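Local coordinates for receptor-like protein kinase ANXUR1 (Arabidopsis thaliana, PDB 6FIG) that probably acts at the plant cell surface as a malectin-like receptor kinase in reproduction, its tandem malectin-like ectodomain facing outward, at residues G1-G9 / I153-M161; S93-D101 / T131-T141. One frame throughout, in Å; residues are numbered along the deposited sequence.

Contact 1: residues G1-G9 / I153-M161; sequences GQDLALSCG and INGIEVIQM. With CA (calcium ion), chain I; EDO (1,2-ethanediol), chain J.
Leu4 and Leu6 on one strand meet Val158 and Ile156 on the other, in an antiparallel beta ladder of the first malectin-like domain. Strand 4-7 and strand 155-161 run 4.7 Å apart at the axes. Leu4 and Val158 form one hydrogen-bonded pair, Leu6 and Ile156 the next. The straightest of these bonds runs from Leu6 N to Ile156 O, at 2.8 Å. Leu4, Leu6, Ile156 and Val158 all point to one face of the sheet. Leu6 CB lies 4.4 Å from Ile156 CB. Cys8 SG fits against Ile153 CG2 at 3.9 Å and also touches Ile156 CG1. Tyr64 and Ile66 of strand 62-67 cover this apolar side.

At the Cys8 end the ladder closes on a calcium ion. Ser7 OG binds it at 2.6 Å, with Cys8 O and Asn154 O. Ser7 OG stands anti to its own backbone nitrogen (chi1 -177°), which brings it to the metal. Pro51 and Thr54 complete the site. A classic beta bulge sets Asn154 and Gly155 opposite Tyr79. Asn154 O also accepts Cys8 N at 2.8 Å, from above the carbonyl plane, so one oxygen serves the metal and the ladder.

Ala5 and Glu157 point to the other face. Glu157 is buried, and its carboxylate is held by salt bridges to Lys20 and Arg77 and by Tyr79 OH. A water links Glu157 OE2 to Leu4 O, the latter bond weak.

At the far end Asp3 OD2 pairs with Lys69 of the second subunit. Its other oxygen, OD1, takes Gln160 N at 2.9 Å, 44° out of the carboxylate plane.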
# COMPACT_ATOMS: atom_id res chain seq x y z
N GLY A 1 2.07 -15.45 0.91
CA GLY A 1 1.18 -15.00 2.02
C GLY A 1 0.86 -13.52 2.08
O GLY A 1 0.58 -12.99 3.16
N GLN A 2 0.88 -12.85 0.93
CA GLN A 2 0.57 -11.41 0.86
C GLN A 2 -0.93 -11.10 0.99
O GLN A 2 -1.79 -12.00 0.94
CB GLN A 2 1.12 -10.79 -0.45
CG GLN A 2 0.43 -11.19 -1.75
CD GLN A 2 0.91 -12.53 -2.33
OE1 GLN A 2 1.84 -13.14 -1.79
NE2 GLN A 2 0.28 -12.98 -3.42
N ASP A 3 -1.24 -9.82 1.14
CA ASP A 3 -2.63 -9.36 1.10
C ASP A 3 -3.23 -9.65 -0.28
O ASP A 3 -2.53 -9.54 -1.28
CB ASP A 3 -2.75 -7.87 1.39
CG ASP A 3 -2.24 -7.48 2.77
OD1 ASP A 3 -2.13 -8.33 3.67
OD2 ASP A 3 -1.98 -6.28 2.95
N LEU A 4 -4.50 -10.03 -0.29
CA LEU A 4 -5.24 -10.37 -1.50
C LEU A 4 -6.49 -9.54 -1.65
O LEU A 4 -7.18 -9.25 -0.66
CB LEU A 4 -5.66 -11.83 -1.45
CG LEU A 4 -4.56 -12.88 -1.38
CD1 LEU A 4 -5.19 -14.26 -1.35
CD2 LEU A 4 -3.63 -12.75 -2.55
N ALA A 5 -6.80 -9.19 -2.90
CA ALA A 5 -8.10 -8.65 -3.26
C ALA A 5 -8.52 -9.47 -4.48
O ALA A 5 -8.01 -9.27 -5.60
CB ALA A 5 -8.01 -7.18 -3.59
N LEU A 6 -9.41 -10.43 -4.24
CA LEU A 6 -9.84 -11.39 -5.24
C LEU A 6 -11.21 -11.01 -5.76
O LEU A 6 -12.16 -10.90 -4.98
CB LEU A 6 -9.90 -12.79 -4.66
CG LEU A 6 -8.67 -13.27 -3.89
CD1 LEU A 6 -8.92 -14.67 -3.36
CD2 LEU A 6 -7.42 -13.21 -4.77
N SER A 7 -11.32 -10.78 -7.07
CA SER A 7 -12.62 -10.55 -7.66
C SER A 7 -13.07 -11.89 -8.21
O SER A 7 -12.51 -12.39 -9.19
CB SER A 7 -12.59 -9.50 -8.76
OG SER A 7 -13.93 -9.29 -9.24
N CYS A 8 -14.05 -12.48 -7.54
CA CYS A 8 -14.45 -13.83 -7.85
C CYS A 8 -15.21 -13.83 -9.17
O CYS A 8 -16.02 -12.93 -9.42
CB CYS A 8 -15.31 -14.36 -6.71
SG CYS A 8 -14.43 -14.19 -5.15
N GLY A 9 -14.89 -14.80 -10.01
CA GLY A 9 -15.51 -14.96 -11.32
C GLY A 9 -14.84 -14.21 -12.45
O GLY A 9 -15.37 -14.19 -13.57
N ILE A 153 -20.39 -15.40 -4.24
CA ILE A 153 -19.43 -14.43 -3.70
C ILE A 153 -18.93 -13.59 -4.88
O ILE A 153 -18.67 -14.13 -5.96
CB ILE A 153 -18.26 -15.16 -2.98
CG1 ILE A 153 -17.25 -14.17 -2.36
CG2 ILE A 153 -17.55 -16.16 -3.89
CD1 ILE A 153 -17.78 -13.37 -1.18
N ASN A 154 -18.81 -12.28 -4.68
CA ASN A 154 -18.29 -11.40 -5.73
C ASN A 154 -16.85 -10.98 -5.52
O ASN A 154 -16.09 -10.81 -6.48
CB ASN A 154 -19.16 -10.16 -5.85
CG ASN A 154 -20.59 -10.51 -6.19
OD1 ASN A 154 -21.40 -10.74 -5.30
ND2 ASN A 154 -20.90 -10.57 -7.49
N GLY A 155 -16.45 -10.86 -4.25
CA GLY A 155 -15.10 -10.45 -3.92
C GLY A 155 -14.68 -10.90 -2.54
O GLY A 155 -15.51 -11.00 -1.63
N ILE A 156 -13.39 -11.17 -2.41
CA ILE A 156 -12.80 -11.53 -1.12
C ILE A 156 -11.52 -10.72 -0.92
O ILE A 156 -10.69 -10.71 -1.80
CB ILE A 156 -12.47 -13.04 -1.04
CG1 ILE A 156 -13.74 -13.88 -1.20
CG2 ILE A 156 -11.80 -13.38 0.29
CD1 ILE A 156 -13.50 -15.37 -1.31
N GLU A 157 -11.38 -10.04 0.23
CA GLU A 157 -10.08 -9.48 0.63
C GLU A 157 -9.60 -10.08 1.93
O GLU A 157 -10.40 -10.30 2.84
CB GLU A 157 -10.10 -7.96 0.80
CG GLU A 157 -10.44 -7.15 -0.40
CD GLU A 157 -10.18 -5.68 -0.11
OE1 GLU A 157 -11.11 -5.00 0.35
OE2 GLU A 157 -9.02 -5.25 -0.28
N VAL A 158 -8.32 -10.38 1.97
CA VAL A 158 -7.61 -10.76 3.19
C VAL A 158 -6.44 -9.84 3.35
O VAL A 158 -5.59 -9.77 2.47
CB VAL A 158 -7.17 -12.23 3.14
CG1 VAL A 158 -6.43 -12.59 4.42
CG2 VAL A 158 -8.39 -13.12 2.96
N ILE A 159 -6.38 -9.14 4.48
CA ILE A 159 -5.43 -8.05 4.71
C ILE A 159 -4.84 -8.25 6.11
O ILE A 159 -5.58 -8.20 7.10
CB ILE A 159 -6.14 -6.69 4.66
CG1 ILE A 159 -6.84 -6.47 3.30
CG2 ILE A 159 -5.18 -5.55 4.96
CD1 ILE A 159 -7.98 -5.49 3.36
N GLN A 160 -3.54 -8.46 6.19
CA GLN A 160 -2.87 -8.50 7.49
C GLN A 160 -3.01 -7.15 8.19
O GLN A 160 -2.84 -6.11 7.56
CB GLN A 160 -1.39 -8.83 7.32
CG GLN A 160 -0.72 -9.20 8.62
CD GLN A 160 0.73 -9.54 8.45
OE1 GLN A 160 1.07 -10.52 7.77
NE2 GLN A 160 1.60 -8.74 9.06
N MET A 161 -3.33 -7.15 9.49
CA MET A 161 -3.53 -5.90 10.23
C MET A 161 -2.86 -5.98 11.58
O MET A 161 -2.66 -7.04 12.11
CB MET A 161 -5.00 -5.54 10.37
CG MET A 161 -5.78 -6.48 11.25
SD MET A 161 -7.46 -5.99 11.50
CE MET A 161 -7.26 -4.60 12.60
CA CA I . -16.25 -10.48 -8.87
C1 EDO J . -3.85 -7.65 -6.30
O1 EDO J . -5.19 -7.65 -6.80
C2 EDO J . -3.93 -8.18 -4.88
O2 EDO J . -4.63 -9.43 -4.85
O HOH W 1 -6.70 -6.58 -0.22

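Contact 2: residues S93-D101 / T131-T141; sequences SYFTVEAND and TDKDVLSIKFT. With NAG (2-acetamido-2-deoxy-beta-D-glucopyranose), chain C.
The Phe95 and Phe140 rings are neighbours on one face. CE2 of Phe95 comes to the edge of the Phe140 ring, 3.8 Å from CD2. With CG between backbone N and carbonyl carbon (chi1 61°), the Phe95 ring stands beside Phe140. Val97 covers one face of the Phe140 ring with both methyls. CG1 lies over it, offset toward the rim; CG2, on the same side, sits above the CD2-CE2 edge, 3.7 Å from Phe140 CE2. CG1 also meets Ile138 CG2 alongside, and Ala99 CB packs on Leu136 CD1. Phe58 meets the Phe140 ring, and Phe108 meets Phe95 edge-to-face.

These residues line the inner face of an antiparallel five-stranded sheet in the malectin-like fold. Strand 95-99 lies between 135-142 and 102-108. Thr96 with Thr141 and Glu98 with Lys139 are the hydrogen-bonded pairs. On their face Glu98 and Lys139 run alongside each other. OE1 of Glu98 passes Lys139 CD at 3.9 Å, but its distance to NZ is 5.3 Å, too far for a salt bridge.

Asn100 closes the ladder with backbone and side chain. Its backbone N-H binds Ser137 O, and its side-chain OD1 takes Ser137 N at 2.7 Å. ND2 reaches Val135 O in a weak bond and lies against Thr131 CG2 at 3.3 Å. Lys133 comes from the opposite direction. A water accepts from Lys133 NZ at 2.6 Å and donates to Asn100 OD1 and Val135 O.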
# COMPACT_ATOMS: atom_id res chain seq x y z
N SER A 93 -31.00 -18.00 -2.59
CA SER A 93 -29.67 -18.05 -2.00
C SER A 93 -29.71 -17.86 -0.49
O SER A 93 -30.07 -16.81 0.02
CB SER A 93 -28.72 -17.04 -2.64
OG SER A 93 -27.45 -17.07 -1.98
N TYR A 94 -29.32 -18.91 0.22
CA TYR A 94 -29.14 -18.92 1.66
C TYR A 94 -27.89 -19.75 1.88
O TYR A 94 -27.80 -20.86 1.36
CB TYR A 94 -30.32 -19.57 2.37
CG TYR A 94 -31.59 -18.76 2.36
CD1 TYR A 94 -31.86 -17.85 3.39
CD2 TYR A 94 -32.52 -18.89 1.33
CE1 TYR A 94 -33.02 -17.10 3.39
CE2 TYR A 94 -33.69 -18.14 1.32
CZ TYR A 94 -33.92 -17.24 2.34
OH TYR A 94 -35.08 -16.51 2.33
N PHE A 95 -26.92 -19.22 2.62
CA PHE A 95 -25.69 -19.98 2.86
C PHE A 95 -24.93 -19.58 4.11
O PHE A 95 -25.22 -18.57 4.77
CB PHE A 95 -24.80 -19.95 1.62
CG PHE A 95 -24.35 -18.59 1.22
CD1 PHE A 95 -25.14 -17.80 0.39
CD2 PHE A 95 -23.10 -18.12 1.58
CE1 PHE A 95 -24.70 -16.55 -0.03
CE2 PHE A 95 -22.64 -16.88 1.17
CZ PHE A 95 -23.45 -16.10 0.35
N THR A 96 -23.95 -20.42 4.44
CA THR A 96 -23.08 -20.24 5.56
C THR A 96 -21.70 -19.93 5.03
O THR A 96 -21.29 -20.44 3.98
CB THR A 96 -23.07 -21.51 6.45
OG1 THR A 96 -24.37 -21.71 7.01
CG2 THR A 96 -22.03 -21.48 7.58
N VAL A 97 -20.97 -19.08 5.75
CA VAL A 97 -19.55 -18.88 5.49
C VAL A 97 -18.81 -19.02 6.81
O VAL A 97 -19.19 -18.38 7.82
CB VAL A 97 -19.21 -17.50 4.88
CG1 VAL A 97 -17.72 -17.43 4.55
CG2 VAL A 97 -20.09 -17.21 3.66
N GLU A 98 -17.73 -19.79 6.77
CA GLU A 98 -16.86 -20.02 7.90
C GLU A 98 -15.44 -19.66 7.52
O GLU A 98 -15.01 -19.89 6.36
CB GLU A 98 -16.92 -21.48 8.32
CG GLU A 98 -18.25 -21.92 8.89
CD GLU A 98 -18.40 -23.43 8.87
OE1 GLU A 98 -18.66 -24.00 7.78
OE2 GLU A 98 -18.23 -24.05 9.93
N ALA A 99 -14.69 -19.11 8.47
CA ALA A 99 -13.27 -18.82 8.27
C ALA A 99 -12.54 -19.53 9.38
O ALA A 99 -12.62 -19.16 10.56
CB ALA A 99 -12.98 -17.32 8.30
N ASN A 100 -11.82 -20.57 8.99
CA ASN A 100 -11.32 -21.57 9.90
C ASN A 100 -12.47 -22.05 10.81
O ASN A 100 -13.49 -22.52 10.30
CB ASN A 100 -10.03 -21.09 10.56
CG ASN A 100 -8.86 -21.02 9.57
OD1 ASN A 100 -9.00 -21.40 8.40
ND2 ASN A 100 -7.69 -20.57 10.03
N ASP A 101 -12.34 -21.89 12.12
CA ASP A 101 -13.36 -22.36 13.05
C ASP A 101 -14.39 -21.26 13.44
O ASP A 101 -15.16 -21.48 14.36
CB ASP A 101 -12.69 -22.96 14.30
CG ASP A 101 -11.88 -21.95 15.13
OD1 ASP A 101 -11.48 -22.33 16.26
OD2 ASP A 101 -11.62 -20.80 14.69
N THR A 131 -4.66 -17.27 14.23
CA THR A 131 -5.10 -18.67 14.10
C THR A 131 -4.02 -19.68 14.48
O THR A 131 -4.33 -20.86 14.67
CB THR A 131 -5.44 -18.97 12.61
OG1 THR A 131 -4.33 -18.59 11.76
CG2 THR A 131 -6.66 -18.24 12.17
N ASP A 132 -2.75 -19.25 14.56
CA ASP A 132 -1.59 -20.15 14.56
C ASP A 132 -1.61 -21.21 13.44
O ASP A 132 -1.09 -22.31 13.60
CB ASP A 132 -1.37 -20.78 15.94
CG ASP A 132 -1.01 -19.73 17.00
OD1 ASP A 132 -0.40 -20.09 18.02
OD2 ASP A 132 -1.34 -18.54 16.80
N LYS A 133 -2.20 -20.84 12.31
CA LYS A 133 -2.28 -21.66 11.13
C LYS A 133 -1.83 -20.81 9.96
O LYS A 133 -2.20 -19.63 9.88
CB LYS A 133 -3.71 -22.16 10.91
CG LYS A 133 -4.07 -23.36 11.78
CD LYS A 133 -5.54 -23.73 11.66
CE LYS A 133 -5.83 -24.55 10.41
NZ LYS A 133 -7.27 -24.46 10.01
N ASP A 134 -1.05 -21.40 9.06
CA ASP A 134 -0.52 -20.66 7.91
C ASP A 134 -1.49 -20.64 6.71
O ASP A 134 -1.15 -20.09 5.66
CB ASP A 134 0.88 -21.17 7.51
CG ASP A 134 0.93 -22.66 7.19
OD1 ASP A 134 -0.08 -23.22 6.71
OD2 ASP A 134 2.00 -23.29 7.39
N VAL A 135 -2.69 -21.19 6.88
CA VAL A 135 -3.72 -21.13 5.85
C VAL A 135 -5.03 -20.65 6.45
O VAL A 135 -5.43 -21.12 7.52
CB VAL A 135 -3.90 -22.52 5.19
CG1 VAL A 135 -5.10 -22.54 4.27
CG2 VAL A 135 -2.64 -22.89 4.41
N LEU A 136 -5.69 -19.72 5.77
CA LEU A 136 -7.04 -19.31 6.10
C LEU A 136 -7.97 -20.08 5.17
O LEU A 136 -7.95 -19.86 3.96
CB LEU A 136 -7.23 -17.80 5.92
CG LEU A 136 -8.63 -17.25 6.23
CD1 LEU A 136 -8.99 -17.49 7.69
CD2 LEU A 136 -8.71 -15.77 5.90
N SER A 137 -8.77 -20.97 5.74
CA SER A 137 -9.78 -21.71 5.00
C SER A 137 -11.14 -21.04 5.06
O SER A 137 -11.70 -20.91 6.14
CB SER A 137 -9.88 -23.11 5.58
OG SER A 137 -8.64 -23.78 5.37
N ILE A 138 -11.65 -20.61 3.90
CA ILE A 138 -12.92 -19.90 3.84
C ILE A 138 -13.89 -20.82 3.13
O ILE A 138 -13.73 -21.11 1.94
CB ILE A 138 -12.84 -18.58 3.06
CG1 ILE A 138 -11.76 -17.68 3.65
CG2 ILE A 138 -14.20 -17.89 3.08
CD1 ILE A 138 -11.46 -16.48 2.78
N LYS A 139 -14.87 -21.31 3.89
CA LYS A 139 -15.79 -22.35 3.42
C LYS A 139 -17.17 -21.78 3.19
O LYS A 139 -17.75 -21.18 4.12
CB LYS A 139 -15.89 -23.50 4.41
CG LYS A 139 -16.82 -24.61 3.94
CD LYS A 139 -16.78 -25.82 4.85
CE LYS A 139 -17.24 -27.02 4.06
NZ LYS A 139 -17.52 -28.23 4.87
N PHE A 140 -17.69 -21.97 1.97
CA PHE A 140 -19.03 -21.59 1.58
C PHE A 140 -19.91 -22.82 1.54
O PHE A 140 -19.62 -23.75 0.81
CB PHE A 140 -19.03 -20.91 0.20
CG PHE A 140 -18.43 -19.53 0.21
CD1 PHE A 140 -17.05 -19.35 0.23
CD2 PHE A 140 -19.25 -18.39 0.25
CE1 PHE A 140 -16.49 -18.08 0.24
CE2 PHE A 140 -18.69 -17.12 0.26
CZ PHE A 140 -17.31 -16.95 0.28
N THR A 141 -21.00 -22.85 2.31
CA THR A 141 -21.89 -23.99 2.37
C THR A 141 -23.32 -23.57 2.09
O THR A 141 -23.94 -22.94 2.95
CB THR A 141 -21.86 -24.67 3.74
OG1 THR A 141 -20.52 -25.02 4.06
CG2 THR A 141 -22.75 -25.91 3.77
C1 NAG C . -33.37 -18.14 7.15
C2 NAG C . -34.31 -18.70 8.21
C3 NAG C . -35.77 -18.43 7.85
C4 NAG C . -35.99 -16.97 7.48
C5 NAG C . -35.02 -16.55 6.39
C6 NAG C . -35.14 -15.08 5.99
C7 NAG C . -33.37 -20.70 9.29
C8 NAG C . -33.23 -22.19 9.18
N2 NAG C . -34.07 -20.13 8.31
O3 NAG C . -36.62 -18.80 8.94
O4 NAG C . -37.35 -16.84 7.02
O5 NAG C . -33.68 -16.78 6.84
O6 NAG C . -34.79 -14.25 7.10
O7 NAG C . -32.87 -20.09 10.21
O HOH W 2 -25.24 -23.63 5.30
O HOH W 3 -19.57 -22.92 5.52
O HOH W 4 -6.88 -23.57 7.60
O HOH W 5 -13.64 -22.87 7.32

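The two contacts sit on facing sheets of one malectin-like domain, their centres 13 Å apart. Contact 2 is nested within the chain loop that contact 1 closes. Strand 135-142 leads on to 151-161. Their apolar faces pack together: Phe140 CE2 touches Ile153 CB at 3.8 Å, Leu136 meets Val158, and Ile138 meets Ile156. Contact 1 is the more buried. Its polar groups go to calcium, to the salt bridges of the buried Glu157 and, at one end, to the second subunit. Contact 2 is partly buried, and its outer side is bridged by waters. The second subunit does not reach it, but Tyr94 beside it packs on a glycan.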